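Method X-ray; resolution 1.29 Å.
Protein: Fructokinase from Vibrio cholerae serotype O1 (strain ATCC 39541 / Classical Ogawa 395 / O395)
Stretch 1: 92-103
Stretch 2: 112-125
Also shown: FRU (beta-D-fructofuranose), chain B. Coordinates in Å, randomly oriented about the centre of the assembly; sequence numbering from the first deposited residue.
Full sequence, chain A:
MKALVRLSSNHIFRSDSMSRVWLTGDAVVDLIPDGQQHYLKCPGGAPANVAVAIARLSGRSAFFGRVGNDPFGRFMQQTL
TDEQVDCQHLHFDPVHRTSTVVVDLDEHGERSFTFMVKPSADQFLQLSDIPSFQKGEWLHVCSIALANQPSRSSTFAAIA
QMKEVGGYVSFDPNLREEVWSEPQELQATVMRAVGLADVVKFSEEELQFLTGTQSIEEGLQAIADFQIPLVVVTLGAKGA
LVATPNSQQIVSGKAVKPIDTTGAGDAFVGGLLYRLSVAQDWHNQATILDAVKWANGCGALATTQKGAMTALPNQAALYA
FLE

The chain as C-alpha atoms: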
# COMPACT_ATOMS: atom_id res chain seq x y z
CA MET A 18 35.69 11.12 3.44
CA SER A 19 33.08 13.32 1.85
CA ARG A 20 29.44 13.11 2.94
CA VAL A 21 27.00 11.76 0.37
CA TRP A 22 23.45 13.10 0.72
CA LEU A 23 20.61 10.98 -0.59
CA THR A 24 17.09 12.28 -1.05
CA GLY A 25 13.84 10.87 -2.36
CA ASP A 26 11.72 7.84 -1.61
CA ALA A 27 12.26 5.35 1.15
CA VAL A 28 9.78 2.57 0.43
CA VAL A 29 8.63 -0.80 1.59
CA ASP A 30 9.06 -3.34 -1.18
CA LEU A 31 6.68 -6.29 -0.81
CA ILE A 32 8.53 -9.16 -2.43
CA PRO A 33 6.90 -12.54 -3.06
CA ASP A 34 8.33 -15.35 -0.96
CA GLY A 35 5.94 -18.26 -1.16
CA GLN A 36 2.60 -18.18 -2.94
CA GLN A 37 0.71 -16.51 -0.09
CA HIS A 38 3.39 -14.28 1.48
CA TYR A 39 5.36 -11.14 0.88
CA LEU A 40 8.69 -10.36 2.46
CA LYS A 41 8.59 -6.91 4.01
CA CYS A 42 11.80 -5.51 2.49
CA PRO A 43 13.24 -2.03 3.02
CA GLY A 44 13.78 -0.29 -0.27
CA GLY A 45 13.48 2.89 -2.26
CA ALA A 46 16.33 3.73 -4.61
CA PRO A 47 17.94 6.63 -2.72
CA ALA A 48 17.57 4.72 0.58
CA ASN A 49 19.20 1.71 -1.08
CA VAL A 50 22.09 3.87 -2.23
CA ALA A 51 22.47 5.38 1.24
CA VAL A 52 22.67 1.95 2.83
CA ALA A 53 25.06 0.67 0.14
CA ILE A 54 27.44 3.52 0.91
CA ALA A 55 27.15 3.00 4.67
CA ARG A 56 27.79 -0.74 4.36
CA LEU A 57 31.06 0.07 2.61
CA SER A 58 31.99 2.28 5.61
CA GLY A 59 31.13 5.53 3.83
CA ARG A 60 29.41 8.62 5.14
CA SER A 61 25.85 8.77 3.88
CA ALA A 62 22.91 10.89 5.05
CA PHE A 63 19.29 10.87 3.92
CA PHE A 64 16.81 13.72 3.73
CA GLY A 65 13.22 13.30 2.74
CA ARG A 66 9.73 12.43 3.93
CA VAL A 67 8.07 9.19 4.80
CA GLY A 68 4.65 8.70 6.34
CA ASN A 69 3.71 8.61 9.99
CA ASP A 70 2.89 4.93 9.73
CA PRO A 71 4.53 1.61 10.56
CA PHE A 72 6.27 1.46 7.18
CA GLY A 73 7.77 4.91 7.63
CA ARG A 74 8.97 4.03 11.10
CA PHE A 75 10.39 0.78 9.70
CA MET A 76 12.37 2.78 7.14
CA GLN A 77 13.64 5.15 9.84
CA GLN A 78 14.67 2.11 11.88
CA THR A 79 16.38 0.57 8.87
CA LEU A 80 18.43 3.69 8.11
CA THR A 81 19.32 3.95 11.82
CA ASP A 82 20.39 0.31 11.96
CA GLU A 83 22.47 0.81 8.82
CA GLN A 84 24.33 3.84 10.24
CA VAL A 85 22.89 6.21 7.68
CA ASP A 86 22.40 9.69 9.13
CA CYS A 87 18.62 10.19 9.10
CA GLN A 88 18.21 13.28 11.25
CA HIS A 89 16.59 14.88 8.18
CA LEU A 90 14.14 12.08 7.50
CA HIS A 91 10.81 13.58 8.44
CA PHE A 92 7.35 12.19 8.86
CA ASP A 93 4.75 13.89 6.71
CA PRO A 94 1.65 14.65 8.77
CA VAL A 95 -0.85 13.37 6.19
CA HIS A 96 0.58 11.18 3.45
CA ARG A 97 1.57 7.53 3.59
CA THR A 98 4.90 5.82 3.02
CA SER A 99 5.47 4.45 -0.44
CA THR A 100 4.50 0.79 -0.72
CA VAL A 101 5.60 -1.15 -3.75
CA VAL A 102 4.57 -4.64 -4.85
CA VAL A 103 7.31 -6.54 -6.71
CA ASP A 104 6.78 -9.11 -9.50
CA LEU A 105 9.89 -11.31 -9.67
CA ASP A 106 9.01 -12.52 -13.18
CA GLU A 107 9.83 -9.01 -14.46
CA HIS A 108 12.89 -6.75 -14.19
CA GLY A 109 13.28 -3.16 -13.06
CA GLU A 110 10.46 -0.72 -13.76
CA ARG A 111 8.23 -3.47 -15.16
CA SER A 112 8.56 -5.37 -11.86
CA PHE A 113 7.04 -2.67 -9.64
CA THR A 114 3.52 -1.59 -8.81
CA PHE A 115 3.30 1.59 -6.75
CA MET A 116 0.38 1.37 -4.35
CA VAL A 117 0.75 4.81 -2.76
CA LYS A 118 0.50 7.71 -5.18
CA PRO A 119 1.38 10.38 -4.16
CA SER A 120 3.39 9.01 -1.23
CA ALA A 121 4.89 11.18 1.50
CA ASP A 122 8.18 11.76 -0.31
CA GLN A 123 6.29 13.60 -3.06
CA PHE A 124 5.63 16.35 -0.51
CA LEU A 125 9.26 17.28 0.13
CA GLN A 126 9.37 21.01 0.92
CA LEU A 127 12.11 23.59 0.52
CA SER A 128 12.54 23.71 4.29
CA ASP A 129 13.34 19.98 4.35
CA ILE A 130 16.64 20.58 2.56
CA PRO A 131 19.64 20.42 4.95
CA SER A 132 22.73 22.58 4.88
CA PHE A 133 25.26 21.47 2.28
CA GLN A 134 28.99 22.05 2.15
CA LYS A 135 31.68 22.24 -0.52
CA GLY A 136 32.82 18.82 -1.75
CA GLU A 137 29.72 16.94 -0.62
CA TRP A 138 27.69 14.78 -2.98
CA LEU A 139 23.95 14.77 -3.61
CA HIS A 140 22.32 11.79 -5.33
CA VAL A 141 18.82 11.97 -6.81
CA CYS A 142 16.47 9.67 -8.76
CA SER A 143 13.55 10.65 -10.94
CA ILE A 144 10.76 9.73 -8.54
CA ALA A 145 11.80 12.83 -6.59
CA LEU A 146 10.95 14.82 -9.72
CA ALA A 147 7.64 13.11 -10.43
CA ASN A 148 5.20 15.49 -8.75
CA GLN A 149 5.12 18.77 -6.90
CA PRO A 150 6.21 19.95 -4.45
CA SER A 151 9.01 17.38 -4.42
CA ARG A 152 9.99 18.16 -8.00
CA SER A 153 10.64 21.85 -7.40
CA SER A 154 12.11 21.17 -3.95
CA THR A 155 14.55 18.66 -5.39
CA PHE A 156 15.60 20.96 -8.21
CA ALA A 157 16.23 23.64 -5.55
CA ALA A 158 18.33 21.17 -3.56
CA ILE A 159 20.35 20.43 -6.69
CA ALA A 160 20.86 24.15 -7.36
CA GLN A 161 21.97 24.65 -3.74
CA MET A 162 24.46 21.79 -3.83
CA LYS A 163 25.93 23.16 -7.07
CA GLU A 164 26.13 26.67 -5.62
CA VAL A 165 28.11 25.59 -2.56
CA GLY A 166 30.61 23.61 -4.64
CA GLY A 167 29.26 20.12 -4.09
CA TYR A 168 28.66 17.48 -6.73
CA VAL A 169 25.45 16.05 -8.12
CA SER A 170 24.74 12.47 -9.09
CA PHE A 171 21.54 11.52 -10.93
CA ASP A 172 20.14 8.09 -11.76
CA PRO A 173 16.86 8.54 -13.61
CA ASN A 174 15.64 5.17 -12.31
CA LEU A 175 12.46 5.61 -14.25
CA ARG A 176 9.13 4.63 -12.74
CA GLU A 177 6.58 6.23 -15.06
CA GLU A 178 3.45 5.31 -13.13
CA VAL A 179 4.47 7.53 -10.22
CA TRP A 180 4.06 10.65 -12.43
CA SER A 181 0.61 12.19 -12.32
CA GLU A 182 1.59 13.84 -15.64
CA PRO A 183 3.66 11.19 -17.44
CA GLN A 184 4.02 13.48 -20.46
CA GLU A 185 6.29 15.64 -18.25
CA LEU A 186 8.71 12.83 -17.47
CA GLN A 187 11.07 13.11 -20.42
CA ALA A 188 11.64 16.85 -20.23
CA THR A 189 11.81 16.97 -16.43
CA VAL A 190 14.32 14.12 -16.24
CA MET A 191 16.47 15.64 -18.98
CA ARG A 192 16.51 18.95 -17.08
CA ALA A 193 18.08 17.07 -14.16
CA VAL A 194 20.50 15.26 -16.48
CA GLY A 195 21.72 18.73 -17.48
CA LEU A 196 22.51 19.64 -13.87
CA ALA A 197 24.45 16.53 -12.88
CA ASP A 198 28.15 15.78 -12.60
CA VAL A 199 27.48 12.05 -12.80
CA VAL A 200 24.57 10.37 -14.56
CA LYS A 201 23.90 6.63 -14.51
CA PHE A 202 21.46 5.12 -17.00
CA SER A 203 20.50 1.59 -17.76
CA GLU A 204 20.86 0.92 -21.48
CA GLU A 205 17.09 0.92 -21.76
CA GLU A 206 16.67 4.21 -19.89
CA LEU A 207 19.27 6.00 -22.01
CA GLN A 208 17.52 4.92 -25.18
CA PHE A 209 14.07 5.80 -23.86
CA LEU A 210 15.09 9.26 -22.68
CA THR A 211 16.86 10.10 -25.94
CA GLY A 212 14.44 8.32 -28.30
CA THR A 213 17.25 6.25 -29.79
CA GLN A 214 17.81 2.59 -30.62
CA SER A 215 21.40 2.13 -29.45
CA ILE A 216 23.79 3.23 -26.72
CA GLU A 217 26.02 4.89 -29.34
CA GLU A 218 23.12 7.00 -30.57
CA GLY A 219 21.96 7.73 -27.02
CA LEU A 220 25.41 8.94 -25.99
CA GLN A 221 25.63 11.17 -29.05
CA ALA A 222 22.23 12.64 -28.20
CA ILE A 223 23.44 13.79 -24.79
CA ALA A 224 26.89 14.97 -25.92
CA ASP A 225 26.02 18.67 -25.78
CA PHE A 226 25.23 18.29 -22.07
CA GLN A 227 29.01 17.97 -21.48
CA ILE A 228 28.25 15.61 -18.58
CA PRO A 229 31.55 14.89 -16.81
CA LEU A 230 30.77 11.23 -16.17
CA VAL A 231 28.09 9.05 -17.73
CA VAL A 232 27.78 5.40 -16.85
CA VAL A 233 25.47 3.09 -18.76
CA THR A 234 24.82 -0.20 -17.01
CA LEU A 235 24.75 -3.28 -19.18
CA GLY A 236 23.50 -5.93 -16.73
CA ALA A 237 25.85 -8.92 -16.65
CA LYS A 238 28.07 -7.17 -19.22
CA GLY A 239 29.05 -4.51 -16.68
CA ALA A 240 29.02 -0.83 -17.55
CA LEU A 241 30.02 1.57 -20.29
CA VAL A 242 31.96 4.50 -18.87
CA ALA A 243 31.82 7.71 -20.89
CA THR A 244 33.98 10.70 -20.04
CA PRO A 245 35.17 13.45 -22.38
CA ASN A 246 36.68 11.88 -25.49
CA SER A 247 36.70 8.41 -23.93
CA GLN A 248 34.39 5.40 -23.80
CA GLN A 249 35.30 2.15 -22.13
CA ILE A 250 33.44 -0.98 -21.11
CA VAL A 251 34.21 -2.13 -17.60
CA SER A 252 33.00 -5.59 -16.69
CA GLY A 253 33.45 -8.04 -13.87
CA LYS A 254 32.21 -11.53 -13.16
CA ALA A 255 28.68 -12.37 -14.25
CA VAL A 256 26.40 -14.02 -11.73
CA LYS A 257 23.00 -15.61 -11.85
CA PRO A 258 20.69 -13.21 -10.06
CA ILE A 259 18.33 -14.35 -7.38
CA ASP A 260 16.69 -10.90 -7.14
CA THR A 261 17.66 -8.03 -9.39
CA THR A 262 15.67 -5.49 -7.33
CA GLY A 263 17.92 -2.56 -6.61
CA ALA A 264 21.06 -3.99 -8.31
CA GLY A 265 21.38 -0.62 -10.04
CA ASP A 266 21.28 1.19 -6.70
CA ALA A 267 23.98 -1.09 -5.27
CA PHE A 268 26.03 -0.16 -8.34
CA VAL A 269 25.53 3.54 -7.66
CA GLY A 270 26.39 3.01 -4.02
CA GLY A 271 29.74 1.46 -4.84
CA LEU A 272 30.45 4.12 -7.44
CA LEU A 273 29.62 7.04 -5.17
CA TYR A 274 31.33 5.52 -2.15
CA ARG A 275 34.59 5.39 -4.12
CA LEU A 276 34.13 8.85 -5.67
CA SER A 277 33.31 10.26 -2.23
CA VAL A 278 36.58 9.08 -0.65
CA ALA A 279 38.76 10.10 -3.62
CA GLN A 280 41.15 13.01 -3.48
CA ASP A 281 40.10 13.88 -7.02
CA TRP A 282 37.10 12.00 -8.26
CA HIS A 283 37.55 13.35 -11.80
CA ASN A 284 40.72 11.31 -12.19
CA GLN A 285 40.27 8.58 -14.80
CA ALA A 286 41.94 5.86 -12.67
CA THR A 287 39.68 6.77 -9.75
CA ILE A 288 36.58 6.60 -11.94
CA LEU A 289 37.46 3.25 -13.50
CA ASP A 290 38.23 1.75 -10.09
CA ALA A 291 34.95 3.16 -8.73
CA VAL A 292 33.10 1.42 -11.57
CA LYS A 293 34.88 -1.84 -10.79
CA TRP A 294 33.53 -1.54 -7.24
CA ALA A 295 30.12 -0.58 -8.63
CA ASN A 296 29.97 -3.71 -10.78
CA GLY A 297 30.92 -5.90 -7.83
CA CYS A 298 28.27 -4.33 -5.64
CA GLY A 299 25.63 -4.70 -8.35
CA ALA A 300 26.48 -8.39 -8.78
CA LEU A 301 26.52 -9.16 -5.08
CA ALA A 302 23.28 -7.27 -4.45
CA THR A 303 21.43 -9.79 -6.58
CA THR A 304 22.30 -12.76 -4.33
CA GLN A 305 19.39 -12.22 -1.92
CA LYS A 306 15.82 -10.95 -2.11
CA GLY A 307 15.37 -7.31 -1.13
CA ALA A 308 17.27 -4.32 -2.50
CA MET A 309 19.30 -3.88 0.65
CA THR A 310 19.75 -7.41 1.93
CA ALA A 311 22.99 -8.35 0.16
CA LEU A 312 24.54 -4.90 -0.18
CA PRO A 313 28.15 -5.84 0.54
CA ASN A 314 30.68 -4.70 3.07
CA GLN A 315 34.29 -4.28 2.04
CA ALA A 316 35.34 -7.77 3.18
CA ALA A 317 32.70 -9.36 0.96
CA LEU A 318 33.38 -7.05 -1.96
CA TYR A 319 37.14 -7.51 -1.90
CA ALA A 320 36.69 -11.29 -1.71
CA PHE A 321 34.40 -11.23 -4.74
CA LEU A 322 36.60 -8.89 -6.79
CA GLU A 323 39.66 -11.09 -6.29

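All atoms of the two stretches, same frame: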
# COMPACT_ATOMS: atom_id res chain seq x y z
N PHE A 92 8.64 12.83 9.06
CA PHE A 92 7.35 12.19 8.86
C PHE A 92 6.37 13.24 8.39
O PHE A 92 6.14 14.25 9.06
CB PHE A 92 6.91 11.54 10.17
CG PHE A 92 7.86 10.47 10.62
CD1 PHE A 92 7.67 9.16 10.24
CD2 PHE A 92 8.98 10.79 11.38
CE1 PHE A 92 8.55 8.18 10.63
CE2 PHE A 92 9.87 9.81 11.78
CZ PHE A 92 9.65 8.50 11.40
N ASP A 93 5.82 13.03 7.20
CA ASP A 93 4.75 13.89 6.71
C ASP A 93 3.52 13.68 7.58
O ASP A 93 3.22 12.55 7.97
CB ASP A 93 4.40 13.56 5.26
CG ASP A 93 3.47 14.58 4.66
OD1 ASP A 93 3.96 15.62 4.18
OD2 ASP A 93 2.24 14.35 4.67
N PRO A 94 2.81 14.77 7.88
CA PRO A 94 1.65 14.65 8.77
C PRO A 94 0.45 13.91 8.17
O PRO A 94 -0.38 13.40 8.92
CB PRO A 94 1.28 16.11 9.07
CG PRO A 94 1.90 16.91 7.98
CD PRO A 94 3.13 16.18 7.57
N VAL A 95 0.37 13.83 6.85
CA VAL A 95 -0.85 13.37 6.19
C VAL A 95 -0.65 12.15 5.29
O VAL A 95 -1.46 11.23 5.28
CB VAL A 95 -1.47 14.53 5.36
CG1 VAL A 95 -2.55 14.02 4.41
CG2 VAL A 95 -2.00 15.62 6.27
N HIS A 96 0.42 12.15 4.52
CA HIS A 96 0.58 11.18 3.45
C HIS A 96 1.34 9.93 3.90
O HIS A 96 2.16 9.98 4.80
CB HIS A 96 1.26 11.86 2.27
CG HIS A 96 0.50 13.04 1.77
ND1 HIS A 96 -0.61 12.90 0.97
CD2 HIS A 96 0.65 14.37 1.99
CE1 HIS A 96 -1.11 14.10 0.71
NE2 HIS A 96 -0.36 15.00 1.31
N ARG A 97 1.05 8.83 3.23
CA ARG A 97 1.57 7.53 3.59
C ARG A 97 2.89 7.21 2.91
O ARG A 97 3.21 7.70 1.84
CB ARG A 97 0.52 6.48 3.21
CG ARG A 97 -0.69 6.49 4.14
CD ARG A 97 -0.39 5.61 5.32
NE ARG A 97 -1.35 5.78 6.39
CZ ARG A 97 -1.17 6.58 7.43
NH1 ARG A 97 -0.08 7.32 7.53
NH2 ARG A 97 -2.11 6.65 8.36
N THR A 98 3.66 6.35 3.57
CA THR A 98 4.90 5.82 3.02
C THR A 98 4.67 4.99 1.77
O THR A 98 3.74 4.19 1.68
CB THR A 98 5.59 4.95 4.06
OG1 THR A 98 5.79 5.72 5.24
CG2 THR A 98 6.93 4.42 3.56
N SER A 99 5.53 5.21 0.79
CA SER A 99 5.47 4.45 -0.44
C SER A 99 5.53 2.95 -0.17
O SER A 99 6.36 2.47 0.61
CB SER A 99 6.62 4.85 -1.35
OG SER A 99 6.54 4.15 -2.57
N THR A 100 4.65 2.23 -0.84
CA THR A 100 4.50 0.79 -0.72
C THR A 100 4.45 0.22 -2.11
O THR A 100 3.59 0.57 -2.90
CB THR A 100 3.20 0.45 0.02
OG1 THR A 100 3.22 1.07 1.30
CG2 THR A 100 3.06 -1.05 0.22
N VAL A 101 5.40 -0.67 -2.41
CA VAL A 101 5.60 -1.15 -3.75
C VAL A 101 5.49 -2.66 -3.76
O VAL A 101 6.09 -3.35 -2.94
CB VAL A 101 6.97 -0.71 -4.27
CG1 VAL A 101 7.29 -1.34 -5.61
CG2 VAL A 101 7.04 0.81 -4.37
N VAL A 102 4.70 -3.19 -4.69
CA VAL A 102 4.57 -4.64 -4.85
C VAL A 102 5.48 -5.08 -6.00
O VAL A 102 5.44 -4.53 -7.09
CB VAL A 102 3.12 -5.04 -5.14
CG1 VAL A 102 2.99 -6.54 -5.35
CG2 VAL A 102 2.23 -4.58 -4.00
N VAL A 103 6.34 -6.05 -5.72
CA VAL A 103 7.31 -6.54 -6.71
C VAL A 103 6.84 -7.83 -7.39
O VAL A 103 6.36 -8.75 -6.72
CB VAL A 103 8.68 -6.77 -6.05
CG1 VAL A 103 9.71 -7.25 -7.06
CG2 VAL A 103 9.17 -5.51 -5.34
N SER A 112 8.79 -4.50 -13.02
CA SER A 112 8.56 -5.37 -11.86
C SER A 112 7.83 -4.70 -10.70
O SER A 112 7.49 -5.37 -9.72
CB SER A 112 9.87 -5.93 -11.32
OG SER A 112 10.57 -4.95 -10.56
N PHE A 113 7.58 -3.40 -10.78
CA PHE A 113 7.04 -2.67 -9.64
C PHE A 113 5.64 -2.14 -9.87
O PHE A 113 5.34 -1.63 -10.93
CB PHE A 113 7.93 -1.47 -9.31
CG PHE A 113 9.36 -1.84 -9.02
CD1 PHE A 113 10.36 -1.39 -9.85
CD2 PHE A 113 9.70 -2.61 -7.92
CE1 PHE A 113 11.68 -1.72 -9.60
CE2 PHE A 113 11.02 -2.94 -7.66
CZ PHE A 113 12.01 -2.50 -8.50
N THR A 114 4.79 -2.28 -8.85
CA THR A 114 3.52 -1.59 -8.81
C THR A 114 3.50 -0.69 -7.59
O THR A 114 3.65 -1.16 -6.46
CB THR A 114 2.34 -2.58 -8.68
OG1 THR A 114 2.36 -3.50 -9.78
CG2 THR A 114 1.01 -1.84 -8.67
N PHE A 115 3.33 0.61 -7.82
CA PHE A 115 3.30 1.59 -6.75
C PHE A 115 1.90 1.74 -6.19
O PHE A 115 0.99 2.20 -6.88
CB PHE A 115 3.84 2.92 -7.27
CG PHE A 115 5.32 2.88 -7.52
CD1 PHE A 115 6.21 3.39 -6.60
CD2 PHE A 115 5.81 2.24 -8.64
CE1 PHE A 115 7.56 3.29 -6.80
CE2 PHE A 115 7.17 2.14 -8.84
CZ PHE A 115 8.05 2.65 -7.93
N MET A 116 1.71 1.33 -4.94
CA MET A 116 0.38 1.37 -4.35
C MET A 116 0.00 2.71 -3.75
O MET A 116 -1.19 3.00 -3.59
CB MET A 116 0.21 0.28 -3.30
CG MET A 116 0.37 -1.12 -3.84
SD MET A 116 -0.70 -1.52 -5.22
CE MET A 116 -2.31 -1.42 -4.43
N VAL A 117 1.00 3.53 -3.42
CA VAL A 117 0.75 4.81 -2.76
C VAL A 117 1.22 5.93 -3.67
O VAL A 117 2.43 6.14 -3.86
CB VAL A 117 1.45 4.89 -1.38
CG1 VAL A 117 1.12 6.19 -0.69
CG2 VAL A 117 1.05 3.71 -0.50
N LYS A 118 0.26 6.66 -4.22
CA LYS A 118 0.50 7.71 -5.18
C LYS A 118 -0.48 8.84 -4.90
O LYS A 118 -1.67 8.65 -5.06
CB LYS A 118 0.27 7.20 -6.60
CG LYS A 118 1.24 6.08 -7.00
CD LYS A 118 1.23 5.81 -8.50
CE LYS A 118 -0.14 5.45 -9.00
NZ LYS A 118 -0.10 5.08 -10.44
N PRO A 119 -0.00 10.01 -4.47
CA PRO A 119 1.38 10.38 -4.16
C PRO A 119 1.76 9.97 -2.73
O PRO A 119 1.02 10.27 -1.79
CB PRO A 119 1.36 11.90 -4.31
CG PRO A 119 -0.04 12.28 -3.90
CD PRO A 119 -0.92 11.17 -4.37
N SER A 120 2.91 9.34 -2.56
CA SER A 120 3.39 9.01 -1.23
C SER A 120 4.06 10.23 -0.58
O SER A 120 4.23 11.28 -1.20
CB SER A 120 4.35 7.83 -1.30
OG SER A 120 5.35 8.06 -2.29
N ALA A 121 4.42 10.07 0.69
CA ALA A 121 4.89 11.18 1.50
C ALA A 121 6.07 11.92 0.89
O ALA A 121 6.18 13.14 1.03
CB ALA A 121 5.27 10.65 2.88
N ASP A 122 6.98 11.18 0.27
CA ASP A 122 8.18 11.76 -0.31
C ASP A 122 7.87 12.78 -1.40
O ASP A 122 8.67 13.66 -1.65
CB ASP A 122 9.08 10.64 -0.87
CG ASP A 122 8.32 9.69 -1.76
OD1 ASP A 122 8.41 9.82 -2.99
OD2 ASP A 122 7.60 8.82 -1.21
N GLN A 123 6.70 12.66 -2.02
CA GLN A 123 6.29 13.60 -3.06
C GLN A 123 5.98 14.99 -2.51
O GLN A 123 5.82 15.95 -3.27
CB GLN A 123 5.09 13.05 -3.84
CG GLN A 123 5.41 11.77 -4.59
CD GLN A 123 6.47 11.99 -5.64
OE1 GLN A 123 6.20 12.58 -6.67
NE2 GLN A 123 7.69 11.52 -5.38
N PHE A 124 5.94 15.10 -1.19
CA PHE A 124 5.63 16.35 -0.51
C PHE A 124 6.83 17.01 0.15
O PHE A 124 6.68 17.90 0.98
CB PHE A 124 4.47 16.12 0.46
CG PHE A 124 3.22 15.74 -0.26
CD1 PHE A 124 2.93 14.41 -0.51
CD2 PHE A 124 2.36 16.71 -0.74
CE1 PHE A 124 1.80 14.07 -1.21
CE2 PHE A 124 1.24 16.37 -1.43
CZ PHE A 124 0.94 15.05 -1.66
N LEU A 125 8.03 16.60 -0.26
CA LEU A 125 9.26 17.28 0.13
C LEU A 125 9.12 18.79 -0.08
O LEU A 125 8.78 19.24 -1.17
CB LEU A 125 10.44 16.74 -0.69
CG LEU A 125 11.80 17.27 -0.27
CD1 LEU A 125 12.30 16.53 0.95
CD2 LEU A 125 12.80 17.15 -1.40
C1 FRU B . 11.53 2.96 -6.29
C2 FRU B . 11.96 1.51 -6.42
C3 FRU B . 11.87 0.65 -5.18
C4 FRU B . 13.07 -0.24 -5.24
C5 FRU B . 14.03 0.60 -6.01
C6 FRU B . 14.99 -0.19 -6.87
O1 FRU B . 12.39 3.68 -5.47
O2 FRU B . 11.16 0.95 -7.42
O3 FRU B . 10.64 0.01 -5.18
O4 FRU B . 13.61 -0.55 -4.00
O5 FRU B . 13.30 1.51 -6.81
O6 FRU B . 15.85 0.66 -7.59
O HOH W 1 -1.29 10.68 -0.48
O HOH W 2 7.77 7.06 1.08
O HOH W 3 3.95 3.79 -3.63
O HOH W 4 4.15 -5.54 -9.41

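The contact between 92-103 and 112-125 buries 839 Å², counted over both sides, and three residues cover the most of it: His 96, Val 117 and Ala 121. They lie beyond the end of a short antiparallel ladder, whose strands 99-103 and 113-115 run at 149° with axes 4.6 Å apart at closest approach.

His 96 has the largest covered area, 72 Å². Its CA-to-CB bond points toward the other stretch, and with chi1 at -58° (m) its ring lies over that of Phe 124. The centroids are 3.6 Å apart and the planes differ by 5°, which defines an offset stack; the closest atoms are His 96 NE2 and Phe 124 CZ, at 3.2 Å. A flat ring suits this place because it can stack and still offer a polar edge: ND1 of His 96 is 2.7 Å from the oxygen of water 1, which donates to Pro 119 O, also at 2.7 Å. The loop bearing the histidine is braced by Asp 93, whose OD2 accepts from the backbone N of Val 95 and the backbone N of His 96, each at 2.9 Å.

Ala 121, with 63 Å² covered, makes the backbone link in this region. Its N donates to Arg 97 O at 2.9 Å, with an N-H...O angle of 148°. The methyl group packs closely, Ala 121 CB lying 3.7 Å from His 96 O and 3.9 Å from Asp 93 CB, so the small side chain permits close approach of the backbones; the CA atoms of His 96 and Ala 121 are 4.7 Å apart.

Val 117, also with 63 Å² covered, points toward stretch 1 and spreads its two methyls along it. CG1 of Val 117 is 3.6 Å from Arg 97 O, and CG2 of Val 117 is 3.5 Å from Thr 98 O. Its backbone N donates to water 3 at 3.0 Å; the same water is 2.8 Å from Ser 99 OG and gives a weak bond to Thr 100 O at 3.3 Å. A second bridge uses water 2, which accepts from Ser 99 N and donates to Asp 122 OD2, both at 2.9 Å. That carboxylate oxygen also accepts from Ser 120 OG at 2.6 Å.

In the ladder, Val 102 and Thr 114 form the hydrogen-bonded pair: Val 102 N to Thr 114 O and Thr 114 N to Val 102 O are both 2.9 Å, at 164° and 159°. Met 116 N extends the pattern to Thr 100 O, 2.9 Å and 161°. Val 101, Val 103, Phe 113 and Phe 115 share one face of the sheet. There Val 101 CG2 sits over the Phe 115 ring, 3.5 Å from CD1 of Phe 115, while CG1 of Val 101 is 3.6 Å from Phe 113 CD2. This apolar face borders the sugar of the fructokinase: FRU O2 lies over the Phe 113 ring, 3.5 Å from CD1 of Phe 113.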